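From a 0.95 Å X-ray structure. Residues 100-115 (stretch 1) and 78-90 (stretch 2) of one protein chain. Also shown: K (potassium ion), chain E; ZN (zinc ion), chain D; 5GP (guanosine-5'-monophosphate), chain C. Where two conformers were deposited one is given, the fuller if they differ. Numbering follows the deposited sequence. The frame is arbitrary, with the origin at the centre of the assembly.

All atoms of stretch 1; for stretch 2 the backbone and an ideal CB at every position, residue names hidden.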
ATOM      1  N   HIS A 100      -2.371  14.273  -4.211  1.00  9.43           N
ATOM      2  CA  HIS A 100      -3.270  14.223  -3.060  1.00  8.96           C
ATOM      3  C   HIS A 100      -3.262  12.760  -2.639  1.00  8.45           C
ATOM      4  O   HIS A 100      -3.621  11.910  -3.455  1.00  9.19           O
ATOM      5  CB  HIS A 100      -4.690  14.669  -3.450  1.00  9.12           C
ATOM      6  CG  HIS A 100      -5.696  14.624  -2.346  1.00  9.49           C
ATOM      7  ND1 HIS A 100      -6.424  15.744  -1.974  1.00  9.90           N
ATOM      8  CD2 HIS A 100      -6.169  13.586  -1.618  1.00 10.30           C
ATOM      9  CE1 HIS A 100      -7.278  15.385  -1.036  1.00 10.21           C
ATOM     10  NE2 HIS A 100      -7.151  14.085  -0.810  1.00 10.41           N
ATOM     11  N   LEU A 101      -2.856  12.464  -1.399  1.00  8.58           N
ATOM     12  CA  LEU A 101      -2.731  11.085  -0.925  1.00  8.97           C
ATOM     13  C   LEU A 101      -3.886  10.222  -1.400  1.00  8.04           C
ATOM     14  O   LEU A 101      -5.065  10.513  -1.161  1.00  9.39           O
ATOM     15  CB  LEU A 101      -2.696  11.008   0.598  1.00 10.08           C
ATOM     16  CG  LEU A 101      -2.349   9.626   1.166  1.00 10.42           C
ATOM     17  CD1 LEU A 101      -0.854   9.318   0.985  1.00 11.50           C
ATOM     18  CD2 LEU A 101      -2.765   9.520   2.595  1.00 11.68           C
ATOM     19  N   HIS A 102      -3.558   9.096  -1.999  1.00  7.93           N
ATOM     20  CA  HIS A 102      -4.568   8.150  -2.447  1.00  8.19           C
ATOM     21  C   HIS A 102      -3.983   6.767  -2.525  1.00  7.64           C
ATOM     22  O   HIS A 102      -2.808   6.596  -2.839  1.00  8.72           O
ATOM     23  CB  HIS A 102      -5.111   8.563  -3.865  0.80  9.36           C
ATOM     24  CG  HIS A 102      -4.062   8.635  -4.940  0.80  8.62           C
ATOM     25  ND1 HIS A 102      -3.318   9.769  -5.122  0.80  9.60           N
ATOM     26  CD2 HIS A 102      -3.644   7.754  -5.887  0.80  9.30           C
ATOM     27  CE1 HIS A 102      -2.468   9.591  -6.124  0.80  9.54           C
ATOM     28  NE2 HIS A 102      -2.654   8.378  -6.613  0.80  9.51           N
ATOM     29  N   TYR A 103      -4.832   5.785  -2.290  1.00  7.72           N
ATOM     30  CA  TYR A 103      -4.501   4.395  -2.475  1.00  7.94           C
ATOM     31  C   TYR A 103      -5.368   3.829  -3.577  1.00  8.42           C
ATOM     32  O   TYR A 103      -6.568   4.054  -3.613  1.00 10.99           O
ATOM     33  CB  TYR A 103      -4.707   3.600  -1.170  1.00  8.47           C
ATOM     34  CG  TYR A 103      -3.597   3.856  -0.188  1.00  8.73           C
ATOM     35  CD1 TYR A 103      -3.461   5.058   0.478  1.00 10.45           C
ATOM     36  CD2 TYR A 103      -2.610   2.907   0.006  1.00  9.60           C
ATOM     37  CE1 TYR A 103      -2.377   5.280   1.342  1.00 11.76           C
ATOM     38  CE2 TYR A 103      -1.531   3.117   0.870  1.00  9.69           C
ATOM     39  CZ  TYR A 103      -1.425   4.303   1.524  1.00 11.05           C
ATOM     40  OH  TYR A 103      -0.362   4.552   2.348  1.00 14.34           O
ATOM     41  N   HIS A 104      -4.745   3.069  -4.462  1.00  7.88           N
ATOM     42  CA  HIS A 104      -5.453   2.295  -5.472  1.00  8.36           C
ATOM     43  C   HIS A 104      -5.770   0.915  -4.923  1.00  8.02           C
ATOM     44  O   HIS A 104      -4.887   0.255  -4.372  1.00  9.39           O
ATOM     45  CB  HIS A 104      -4.575   2.085  -6.705  0.80  7.99           C
ATOM     46  CG  HIS A 104      -4.128   3.318  -7.408  0.80  8.66           C
ATOM     47  ND1 HIS A 104      -4.741   3.757  -8.561  0.80  9.47           N
ATOM     48  CD2 HIS A 104      -3.056   4.132  -7.183  0.80  9.93           C
ATOM     49  CE1 HIS A 104      -4.098   4.837  -8.974  0.80 10.72           C
ATOM     50  NE2 HIS A 104      -3.072   5.080  -8.167  0.80  9.97           N
ATOM     51  N   ILE A 105      -7.010   0.463  -5.144  1.00  7.61           N
ATOM     52  CA  ILE A 105      -7.383  -0.931  -4.957  1.00  7.54           C
ATOM     53  C   ILE A 105      -7.660  -1.506  -6.342  1.00  7.82           C
ATOM     54  O   ILE A 105      -8.493  -0.971  -7.072  1.00  8.61           O
ATOM     55  CB  ILE A 105      -8.670  -1.124  -4.132  1.00  8.34           C
ATOM     56  CG1 ILE A 105      -8.742  -0.291  -2.855  1.00  9.39           C
ATOM     57  CG2 ILE A 105      -8.846  -2.609  -3.810  1.00 10.69           C
ATOM     58  CD1 ILE A 105     -10.144  -0.348  -2.211  1.00 10.00           C
ATOM     59  N   LEU A 106      -6.966  -2.596  -6.676  1.00  7.64           N
ATOM     60  CA  LEU A 106      -7.229  -3.349  -7.911  1.00  7.92           C
ATOM     61  C   LEU A 106      -7.776  -4.709  -7.532  1.00  7.66           C
ATOM     62  O   LEU A 106      -7.190  -5.400  -6.698  1.00  8.41           O
ATOM     63  CB  LEU A 106      -5.958  -3.548  -8.724  1.00  8.38           C
ATOM     64  CG  LEU A 106      -5.230  -2.262  -9.133  1.00  9.88           C
ATOM     65  CD1 LEU A 106      -4.014  -2.621  -9.988  1.00 10.70           C
ATOM     66  CD2 LEU A 106      -6.088  -1.257  -9.845  1.00 12.59           C
ATOM     67  N   ALA A 107      -8.869  -5.148  -8.159  1.00  8.54           N
ATOM     68  CA  ALA A 107      -9.447  -6.454  -7.826  1.00  9.36           C
ATOM     69  C   ALA A 107     -10.371  -6.920  -8.947  1.00  9.80           C
ATOM     70  O   ALA A 107     -10.648  -6.191  -9.894  1.00 10.46           O
ATOM     71  CB  ALA A 107     -10.218  -6.399  -6.513  1.00  9.60           C
ATOM     72  N   GLY A 108     -10.852  -8.155  -8.803  1.00 10.80           N
ATOM     73  CA  GLY A 108     -11.890  -8.687  -9.679  1.00 11.52           C
ATOM     74  C   GLY A 108     -11.356  -9.454 -10.864  1.00 11.42           C
ATOM     75  O   GLY A 108     -12.124  -9.845 -11.727  1.00 12.62           O
ATOM     76  N   LYS A 109     -10.051  -9.660 -10.909  1.00 11.38           N
ATOM     77  CA  LYS A 109      -9.387 -10.445 -11.941  1.00 11.78           C
ATOM     78  C   LYS A 109      -8.029 -10.871 -11.382  1.00 11.64           C
ATOM     79  O   LYS A 109      -7.502 -10.278 -10.440  1.00 11.22           O
ATOM     80  CB  LYS A 109      -9.176  -9.649 -13.242  1.00 13.67           C
ATOM     81  CG  LYS A 109      -8.166  -8.514 -13.146  1.00 15.66           C
ATOM     82  CD  LYS A 109      -7.965  -7.800 -14.468  1.00 17.57           C
ATOM     83  CE  LYS A 109      -6.808  -8.296 -15.213  1.00 19.23           C
ATOM     84  NZ  LYS A 109      -6.562  -7.470 -16.401  1.00 18.10           N
ATOM     85  N   LYS A 110      -7.458 -11.898 -12.004  1.00 12.45           N
ATOM     86  CA  LYS A 110      -6.103 -12.301 -11.671  1.00 13.19           C
ATOM     87  C   LYS A 110      -5.143 -11.234 -12.197  1.00 12.11           C
ATOM     88  O   LYS A 110      -4.996 -11.089 -13.411  1.00 13.97           O
ATOM     89  CB  LYS A 110      -5.759 -13.667 -12.251  1.00 15.64           C
ATOM     90  CG  LYS A 110      -4.294 -14.072 -12.034  1.00 21.09           C
ATOM     91  CD  LYS A 110      -3.908 -14.160 -10.558  1.00 26.30           C
ATOM     92  CE  LYS A 110      -2.648 -15.014 -10.327  1.00 29.97           C
ATOM     93  NZ  LYS A 110      -1.369 -14.232 -10.326  1.00 31.21           N
ATOM     94  N   LEU A 111      -4.501 -10.468 -11.306  1.00 11.51           N
ATOM     95  CA  LEU A 111      -3.726  -9.309 -11.732  1.00 11.75           C
ATOM     96  C   LEU A 111      -2.344  -9.713 -12.219  1.00 14.13           C
ATOM     97  O   LEU A 111      -1.732 -10.618 -11.664  1.00 17.38           O
ATOM     98  CB  LEU A 111      -3.578  -8.325 -10.576  1.00 11.62           C
ATOM     99  CG  LEU A 111      -4.876  -7.762 -10.029  1.00 11.13           C
ATOM    100  CD1 LEU A 111      -4.616  -7.067  -8.701  1.00 12.60           C
ATOM    101  CD2 LEU A 111      -5.516  -6.797 -11.020  1.00 12.58           C
ATOM    102  N   PRO A 112      -1.837  -9.045 -13.271  1.00 13.19           N
ATOM    103  CA  PRO A 112      -0.442  -9.270 -13.679  1.00 14.40           C
ATOM    104  C   PRO A 112       0.542  -8.634 -12.687  1.00 12.88           C
ATOM    105  O   PRO A 112       0.179  -7.686 -12.021  1.00 14.27           O
ATOM    106  CB  PRO A 112      -0.368  -8.553 -15.025  1.00 16.46           C
ATOM    107  CG  PRO A 112      -1.341  -7.442 -14.883  1.00 17.95           C
ATOM    108  CD  PRO A 112      -2.485  -8.018 -14.111  1.00 15.24           C
ATOM    109  N   ASN A 113       1.786  -9.119 -12.641  1.00 12.18           N
ATOM    110  CA  ASN A 113       2.847  -8.452 -11.890  1.00 12.07           C
ATOM    111  C   ASN A 113       3.451  -7.388 -12.792  1.00 11.55           C
ATOM    112  O   ASN A 113       4.405  -7.626 -13.524  1.00 11.54           O
ATOM    113  CB  ASN A 113       3.920  -9.430 -11.405  1.00 12.36           C
ATOM    114  CG  ASN A 113       4.923  -8.769 -10.482  1.00 12.32           C
ATOM    115  OD1 ASN A 113       5.085  -7.544 -10.497  1.00 13.77           O
ATOM    116  ND2 ASN A 113       5.617  -9.569  -9.695  1.00 13.88           N
ATOM    117  N   TYR A 114       2.823  -6.221 -12.771  1.00 11.99           N
ATOM    118  CA  TYR A 114       3.185  -5.152 -13.672  1.00 11.76           C
ATOM    119  C   TYR A 114       4.669  -4.787 -13.560  1.00 12.49           C
ATOM    120  O   TYR A 114       5.338  -4.530 -14.552  1.00 12.60           O
ATOM    121  CB  TYR A 114       2.368  -3.925 -13.355  1.00 13.24           C
ATOM    122  CG  TYR A 114       0.922  -4.021 -13.706  1.00 14.36           C
ATOM    123  CD1 TYR A 114       0.551  -3.955 -15.036  1.00 16.23           C
ATOM    124  CD2 TYR A 114      -0.071  -4.134 -12.743  1.00 16.27           C
ATOM    125  CE1 TYR A 114      -0.743  -4.018 -15.420  1.00 19.30           C
ATOM    126  CE2 TYR A 114      -1.406  -4.196 -13.125  1.00 18.87           C
ATOM    127  CZ  TYR A 114      -1.719  -4.141 -14.474  1.00 19.95           C
ATOM    128  OH  TYR A 114      -3.027  -4.199 -14.890  1.00 23.06           O
ATOM    129  N   GLU A 115       5.195  -4.691 -12.333  1.00 12.45           N
ATOM    130  CA  GLU A 115       6.566  -4.217 -12.158  1.00 13.77           C
ATOM    131  C   GLU A 115       7.585  -5.266 -12.577  1.00 13.58           C
ATOM    132  O   GLU A 115       8.740  -4.938 -12.806  1.00 16.31           O
ATOM    133  CB  GLU A 115       6.803  -3.738 -10.727  1.00 14.53           C
ATOM    134  CG  GLU A 115       6.055  -2.462 -10.382  1.00 14.74           C
ATOM    135  CD  GLU A 115       4.595  -2.657 -10.040  1.00 12.92           C
ATOM    136  OE1 GLU A 115       3.961  -1.607  -9.886  1.00 14.18           O
ATOM    137  OE2 GLU A 115       4.096  -3.799  -9.904  1.00 14.29           O
ATOM    138  N   UNK A  78     -17.004  -8.822  -2.221  1.00 14.37           N
ATOM    139  CA  UNK A  78     -16.636 -10.222  -2.417  1.00 14.64           C
ATOM    140  C   UNK A  78     -15.193 -10.485  -2.824  1.00 13.70           C
ATOM    141  O   UNK A  78     -14.756 -11.650  -2.940  1.00 15.14           O
ATOM    142  CB  UNK A  78     -17.554 -10.827  -3.481  1.00 14.64           C
ATOM    143  N   UNK A  79     -14.438  -9.424  -3.072  1.00 12.74           N
ATOM    144  CA  UNK A  79     -13.055  -9.655  -3.443  1.00 12.20           C
ATOM    145  C   UNK A  79     -12.141  -9.856  -2.235  1.00 11.40           C
ATOM    146  O   UNK A  79     -10.941 -10.070  -2.397  1.00 12.33           O
ATOM    147  CB  UNK A  79     -12.547  -8.483  -4.285  1.00 12.20           C
ATOM    148  N   UNK A  80     -12.720  -9.857  -1.033  1.00 10.77           N
ATOM    149  CA  UNK A  80     -12.008 -10.381   0.118  1.00 11.35           C
ATOM    150  C   UNK A  80     -11.560 -11.835  -0.086  1.00 11.64           C
ATOM    151  O   UNK A  80     -10.491 -12.236   0.358  1.00 14.20           O
ATOM    152  CB  UNK A  80     -12.893 -10.277   1.362  1.00 11.35           C
ATOM    153  N   UNK A  81     -12.391 -12.620  -0.759  1.00 11.32           N
ATOM    154  CA  UNK A  81     -12.147 -14.050  -0.992  1.00 12.91           C
ATOM    155  C   UNK A  81     -11.255 -14.318  -2.204  1.00 12.40           C
ATOM    156  O   UNK A  81     -10.485 -15.265  -2.230  1.00 16.95           O
ATOM    157  CB  UNK A  81     -13.480 -14.777  -1.176  1.00 12.91           C
ATOM    158  N   UNK A  82     -11.357 -13.467  -3.212  1.00 10.09           N
ATOM    159  CA  UNK A  82     -10.651 -13.689  -4.462  1.00 10.32           C
ATOM    160  C   UNK A  82      -9.275 -13.024  -4.487  1.00  9.64           C
ATOM    161  O   UNK A  82      -8.372 -13.545  -5.145  1.00 11.01           O
ATOM    162  CB  UNK A  82     -11.495 -13.174  -5.629  1.00 10.32           C
ATOM    163  N   UNK A  83      -9.123 -11.894  -3.796  1.00  9.32           N
ATOM    164  CA  UNK A  83      -7.842 -11.220  -3.665  1.00  9.38           C
ATOM    165  C   UNK A  83      -7.862  -9.830  -4.293  1.00  8.83           C
ATOM    166  O   UNK A  83      -8.741  -9.466  -5.077  1.00  9.73           O
ATOM    167  CB  UNK A  83      -6.738 -12.065  -4.304  1.00  9.38           C
ATOM    168  N   UNK A  84      -6.839  -9.047  -3.960  1.00  8.19           N
ATOM    169  CA  UNK A  84      -6.772  -7.672  -4.427  1.00  7.97           C
ATOM    170  C   UNK A  84      -5.361  -7.141  -4.197  1.00  7.60           C
ATOM    171  O   UNK A  84      -4.580  -7.751  -3.480  1.00  8.37           O
ATOM    172  CB  UNK A  84      -7.809  -6.799  -3.718  1.00  7.97           C
ATOM    173  N   UNK A  85      -5.066  -5.996  -4.798  1.00  7.72           N
ATOM    174  CA  UNK A  85      -3.782  -5.335  -4.620  1.00  7.19           C
ATOM    175  C   UNK A  85      -4.036  -3.889  -4.200  1.00  7.10           C
ATOM    176  O   UNK A  85      -4.972  -3.239  -4.681  1.00  8.35           O
ATOM    177  CB  UNK A  85      -2.945  -5.399  -5.899  1.00  7.19           C
ATOM    178  N   UNK A  86      -3.179  -3.424  -3.296  1.00  6.85           N
ATOM    179  CA  UNK A  86      -3.218  -2.048  -2.794  1.00  7.09           C
ATOM    180  C   UNK A  86      -1.912  -1.364  -3.219  1.00  6.98           C
ATOM    181  O   UNK A  86      -0.835  -1.900  -2.988  1.00  7.56           O
ATOM    182  CB  UNK A  86      -3.398  -2.010  -1.275  1.00  7.09           C
ATOM    183  N   UNK A  87      -2.018  -0.189  -3.829  1.00  7.01           N
ATOM    184  CA  UNK A  87      -0.862   0.535  -4.338  1.00  7.30           C
ATOM    185  C   UNK A  87      -0.920   2.001  -3.898  1.00  7.16           C
ATOM    186  O   UNK A  87      -1.943   2.677  -4.051  1.00  7.99           O
ATOM    187  CB  UNK A  87      -0.795   0.434  -5.863  1.00  7.30           C
ATOM    188  N   UNK A  88       0.217   2.495  -3.402  1.00  7.11           N
ATOM    189  CA  UNK A  88       0.442   3.926  -3.247  1.00  7.18           C
ATOM    190  C   UNK A  88       1.642   4.324  -4.099  1.00  7.42           C
ATOM    191  O   UNK A  88       2.701   3.697  -4.019  1.00  8.06           O
ATOM    192  CB  UNK A  88       0.663   4.296  -1.779  1.00  7.18           C
ATOM    193  N   UNK A  89       1.461   5.369  -4.884  1.00  8.14           N
ATOM    194  CA  UNK A  89       2.510   5.957  -5.698  1.00  8.81           C
ATOM    195  C   UNK A  89       2.941   7.276  -5.063  1.00  9.30           C
ATOM    196  O   UNK A  89       2.129   8.179  -4.888  1.00 10.26           O
ATOM    197  CB  UNK A  89       2.038   6.167  -7.138  1.00  8.81           C
ATOM    198  N   UNK A  90       4.225   7.378  -4.727  1.00  9.38           N
ATOM    199  CA  UNK A  90       4.736   8.542  -4.021  1.00 10.24           C
ATOM    200  C   UNK A  90       5.799   9.252  -4.852  1.00 10.71           C
ATOM    201  O   UNK A  90       6.880   8.736  -5.080  1.00 12.42           O
ATOM    202  CB  UNK A  90       5.307   8.135  -2.661  1.00 10.24           C
TER
HETATM  203  K     K E 203      -0.514   9.605  -3.120  1.00 11.37           K
HETATM  204 ZN    ZN D 202      -6.173  17.717  -2.609  1.00 10.74          ZN
HETATM  205  P   5GP C 201      -1.711   8.279  -9.794  0.80 10.50           P
HETATM  206  O1P 5GP C 201      -1.074   7.806 -11.082  0.80 13.64           O
HETATM  207  O2P 5GP C 201      -1.512   9.731  -9.458  0.80 11.45           O
HETATM  208  O3P 5GP C 201      -1.289   7.430  -8.671  0.80  8.90           O
HETATM  209  O5' 5GP C 201      -3.243   7.944  -9.860  0.80 15.29           O
HETATM  210  C5' 5GP C 201      -4.182   8.950 -10.158  0.80 16.90           C
HETATM  211  C4' 5GP C 201      -5.417   8.334 -10.705  0.80 15.01           C
HETATM  212  O4' 5GP C 201      -6.446   9.326 -10.742  0.80 12.48           O
HETATM  213  C3' 5GP C 201      -5.277   7.796 -12.131  0.80 13.37           C
HETATM  214  O3' 5GP C 201      -5.421   6.373 -12.132  0.80 13.24           O
HETATM  215  C2' 5GP C 201      -6.444   8.466 -12.897  0.80 13.87           C
HETATM  216  O2' 5GP C 201      -7.143   7.626 -13.794  0.80 14.76           O
HETATM  217  C1' 5GP C 201      -7.336   8.994 -11.764  0.80 12.94           C
HETATM  218  N9  5GP C 201      -8.088  10.196 -12.092  0.80 13.59           N
HETATM  219  C8  5GP C 201      -7.551  11.327 -12.586  0.80 16.51           C
HETATM  220  N7  5GP C 201      -8.507  12.265 -12.733  0.80 18.84           N
HETATM  221  C5  5GP C 201      -9.662  11.714 -12.306  0.80 15.00           C
HETATM  222  C6  5GP C 201     -10.957  12.203 -12.231  0.80 15.43           C
HETATM  223  O6  5GP C 201     -11.291  13.370 -12.597  0.80 19.38           O
HETATM  224  N1  5GP C 201     -11.860  11.345 -11.728  0.80 15.17           N
HETATM  225  C2  5GP C 201     -11.562  10.083 -11.322  0.80 12.66           C
HETATM  226  N2  5GP C 201     -12.566   9.332 -10.846  0.80 13.91           N
HETATM  227  N3  5GP C 201     -10.326   9.565 -11.390  0.80 12.34           N
HETATM  228  C4  5GP C 201      -9.388  10.404 -11.884  0.80 14.76           C

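Position 78 has positive phi and nothing of stretch 1 near its ideal CB. The backbone angles alone favour glycine, and Gly78 is found.

At 79 the CB points toward stretch 1, 3.8 Å from Ala107 CB. So small a neighbour leaves room for something broad and apolar, aromatic or aliphatic. Phe79 lays a ring face over the methyl, with Ala107 CB 3.6 Å from the Phe79 ring centroid, and its CE2 lies 3.9 Å from Ile105 CG2.

Positions 80 and 81 are out of reach, so stretch 1 sets no rule; Asp80 and Gln81 fill them. At 82 the CB points toward stretch 1 but touches nothing, which leaves the choice wide. Thr82 uses its OG1 to donate to a water that also accepts from Gly108 N.

Position 83 has phi 117° and psi 166°, where a CB would jam against the preceding carbonyl: glycine again. Gly83 O takes a hydrogen bond from that same water.

From 84 the chain runs antiparallel to strand 103-107, and side chains alternate between faces. The CB at 84 shares a face with Ile105 and Ala107, so an apolar residue suits. Phe84 packs its CB 3.7 Å from Ala107 CB, while its ring end leads away.

Position 85 pairs with Leu106, N to O 2.9 Å in both directions. Its CB faces Leu111 CD1 at 3.7 Å, which would satisfy an aliphatic; farther out lies the carbonyl of Pro112, an acceptor that suits a long donor. Arg85 meets both demands: NH1 donates to Pro112 O at 2.8 Å, and Leu111 CB covers one face of the guanidinium. Through a water, NH1 also links, weakly on its own side, to Glu115.

At 86 the CB is back on the Ile105 face, with the Tyr103 ring nearby; a beta-branched or other apolar residue fits. Val86 sets CG1 3.7 Å from Tyr103 CD2, at the ring edge.

Position 87 pairs with His104, and its CB lies 4.2 Å from His104 CB, on the face that also carries Leu106, so a side chain long enough to reach that leucine suits. An aliphatic fits, and Ile87 reaches Leu106 CD1 with its CD1 at 3.8 Å.

At 88 the CB sits 3.6 Å from Tyr103 CE2 and 4.3 Å from His102 O, inviting a short donor. Asn88 gives ND2 to His102 O at 2.9 Å and rests its CB over the Tyr103 face.

At 89 the CB points sideways, 5.2 Å from His102 NE2 and 5.3 Å from His104 NE2, with the nucleotide phosphate within reach of a short side chain, so a polar donor is apt. Asn89 ND2 donates to 5GP O3P at 3.0 Å, joining both histidines on that oxygen.

Position 90 is out of reach and unconstrained here; it is Cys90.

Stretch 2 (78-90) GFDQTGFRVINNC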
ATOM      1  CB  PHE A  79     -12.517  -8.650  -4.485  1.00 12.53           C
ATOM      2  CG  PHE A  79     -12.490  -7.205  -4.040  1.00 10.70           C
ATOM      3  CD1 PHE A  79     -13.458  -6.313  -4.478  1.00 11.82           C
ATOM      4  CD2 PHE A  79     -11.452  -6.721  -3.258  1.00 10.28           C
ATOM      5  CE1 PHE A  79     -13.415  -4.979  -4.106  1.00 12.51           C
ATOM      6  CE2 PHE A  79     -11.406  -5.389  -2.885  1.00 10.85           C
ATOM      7  CZ  PHE A  79     -12.387  -4.518  -3.308  1.00 12.00           C
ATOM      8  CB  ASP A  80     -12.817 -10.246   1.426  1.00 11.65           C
ATOM      9  CG  ASP A  80     -14.147 -11.004   1.447  1.00 12.09           C
ATOM     10  OD1 ASP A  80     -14.787 -11.135   0.387  1.00 12.74           O
ATOM     11  OD2 ASP A  80     -14.574 -11.397   2.560  1.00 13.89           O
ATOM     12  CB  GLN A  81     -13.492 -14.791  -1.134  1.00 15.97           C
ATOM     13  CG  GLN A  81     -14.269 -14.859   0.177  1.00 20.53           C
ATOM     14  CD  GLN A  81     -13.615 -15.785   1.209  1.00 27.86           C
ATOM     15  OE1 GLN A  81     -12.606 -16.438   0.930  1.00 31.77           O
ATOM     16  NE2 GLN A  81     -14.193 -15.841   2.407  1.00 30.83           N
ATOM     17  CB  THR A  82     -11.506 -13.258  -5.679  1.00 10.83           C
ATOM     18  OG1 THR A  82     -11.974 -11.920  -5.465  1.00 11.01           O
ATOM     19  CG2 THR A  82     -12.677 -14.172  -5.856  1.00 12.34           C
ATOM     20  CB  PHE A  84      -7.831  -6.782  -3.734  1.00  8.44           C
ATOM     21  CG  PHE A  84      -7.758  -6.740  -2.233  1.00  8.28           C
ATOM     22  CD1 PHE A  84      -8.391  -7.693  -1.453  1.00  8.76           C
ATOM     23  CD2 PHE A  84      -7.093  -5.703  -1.597  1.00  8.88           C
ATOM     24  CE1 PHE A  84      -8.365  -7.622  -0.077  1.00  9.52           C
ATOM     25  CE2 PHE A  84      -7.061  -5.623  -0.215  1.00  9.44           C
ATOM     26  CZ  PHE A  84      -7.698  -6.583   0.548  1.00  9.53           C
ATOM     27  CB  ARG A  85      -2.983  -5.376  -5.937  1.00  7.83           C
ATOM     28  CG  ARG A  85      -1.562  -4.863  -5.819  1.00  8.42           C
ATOM     29  CD  ARG A  85      -0.793  -5.076  -7.108  1.00  9.41           C
ATOM     30  NE  ARG A  85      -0.661  -6.492  -7.387  1.00  9.82           N
ATOM     31  CZ  ARG A  85      -0.486  -7.022  -8.595  1.00 10.40           C
ATOM     32  NH1 ARG A  85      -0.384  -6.246  -9.661  1.00 12.18           N
ATOM     33  NH2 ARG A  85      -0.473  -8.323  -8.723  1.00 11.58           N
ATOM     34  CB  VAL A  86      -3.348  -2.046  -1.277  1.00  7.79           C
ATOM     35  CG1 VAL A  86      -3.292  -0.628  -0.711  1.00  8.97           C
ATOM     36  CG2 VAL A  86      -4.611  -2.770  -0.833  1.00  8.75           C
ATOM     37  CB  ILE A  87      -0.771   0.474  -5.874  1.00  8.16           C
ATOM     38  CG1 ILE A  87      -0.861  -0.966  -6.388  1.00  8.84           C
ATOM     39  CG2 ILE A  87       0.542   1.138  -6.325  1.00 10.07           C
ATOM     40  CD1 ILE A  87      -2.226  -1.308  -6.917  1.00 10.98           C
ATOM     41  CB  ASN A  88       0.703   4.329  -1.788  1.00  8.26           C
ATOM     42  CG  ASN A  88       0.926   5.824  -1.663  1.00  8.46           C
ATOM     43  OD1 ASN A  88       2.061   6.296  -1.645  1.00 10.99           O
ATOM     44  ND2 ASN A  88      -0.146   6.574  -1.609  1.00  9.56           N
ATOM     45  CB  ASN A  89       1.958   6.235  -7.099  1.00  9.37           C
ATOM     46  CG  ASN A  89       1.562   4.985  -7.842  1.00 10.30           C
ATOM     47  OD1 ASN A  89       2.128   3.912  -7.648  1.00 11.59           O
ATOM     48  ND2 ASN A  89       0.563   5.109  -8.693  1.00 12.91           N
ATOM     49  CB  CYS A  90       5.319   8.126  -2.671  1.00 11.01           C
ATOM     50  SG  CYS A  90       5.811   9.551  -1.649  1.00 12.56           S
TER
HETATM   51  O   HOH W   1     -10.404 -10.293  -6.946  1.00 10.91           O
HETATM   52  O   HOH W   2       1.325  -3.898  -9.277  1.00 17.92           O
HETATM   53  O   HOH W   3       2.267   9.034  -1.827  1.00 10.20           O
HETATM   54  O   HOH W   4      -0.828   6.933  -4.857  1.00 10.56           O
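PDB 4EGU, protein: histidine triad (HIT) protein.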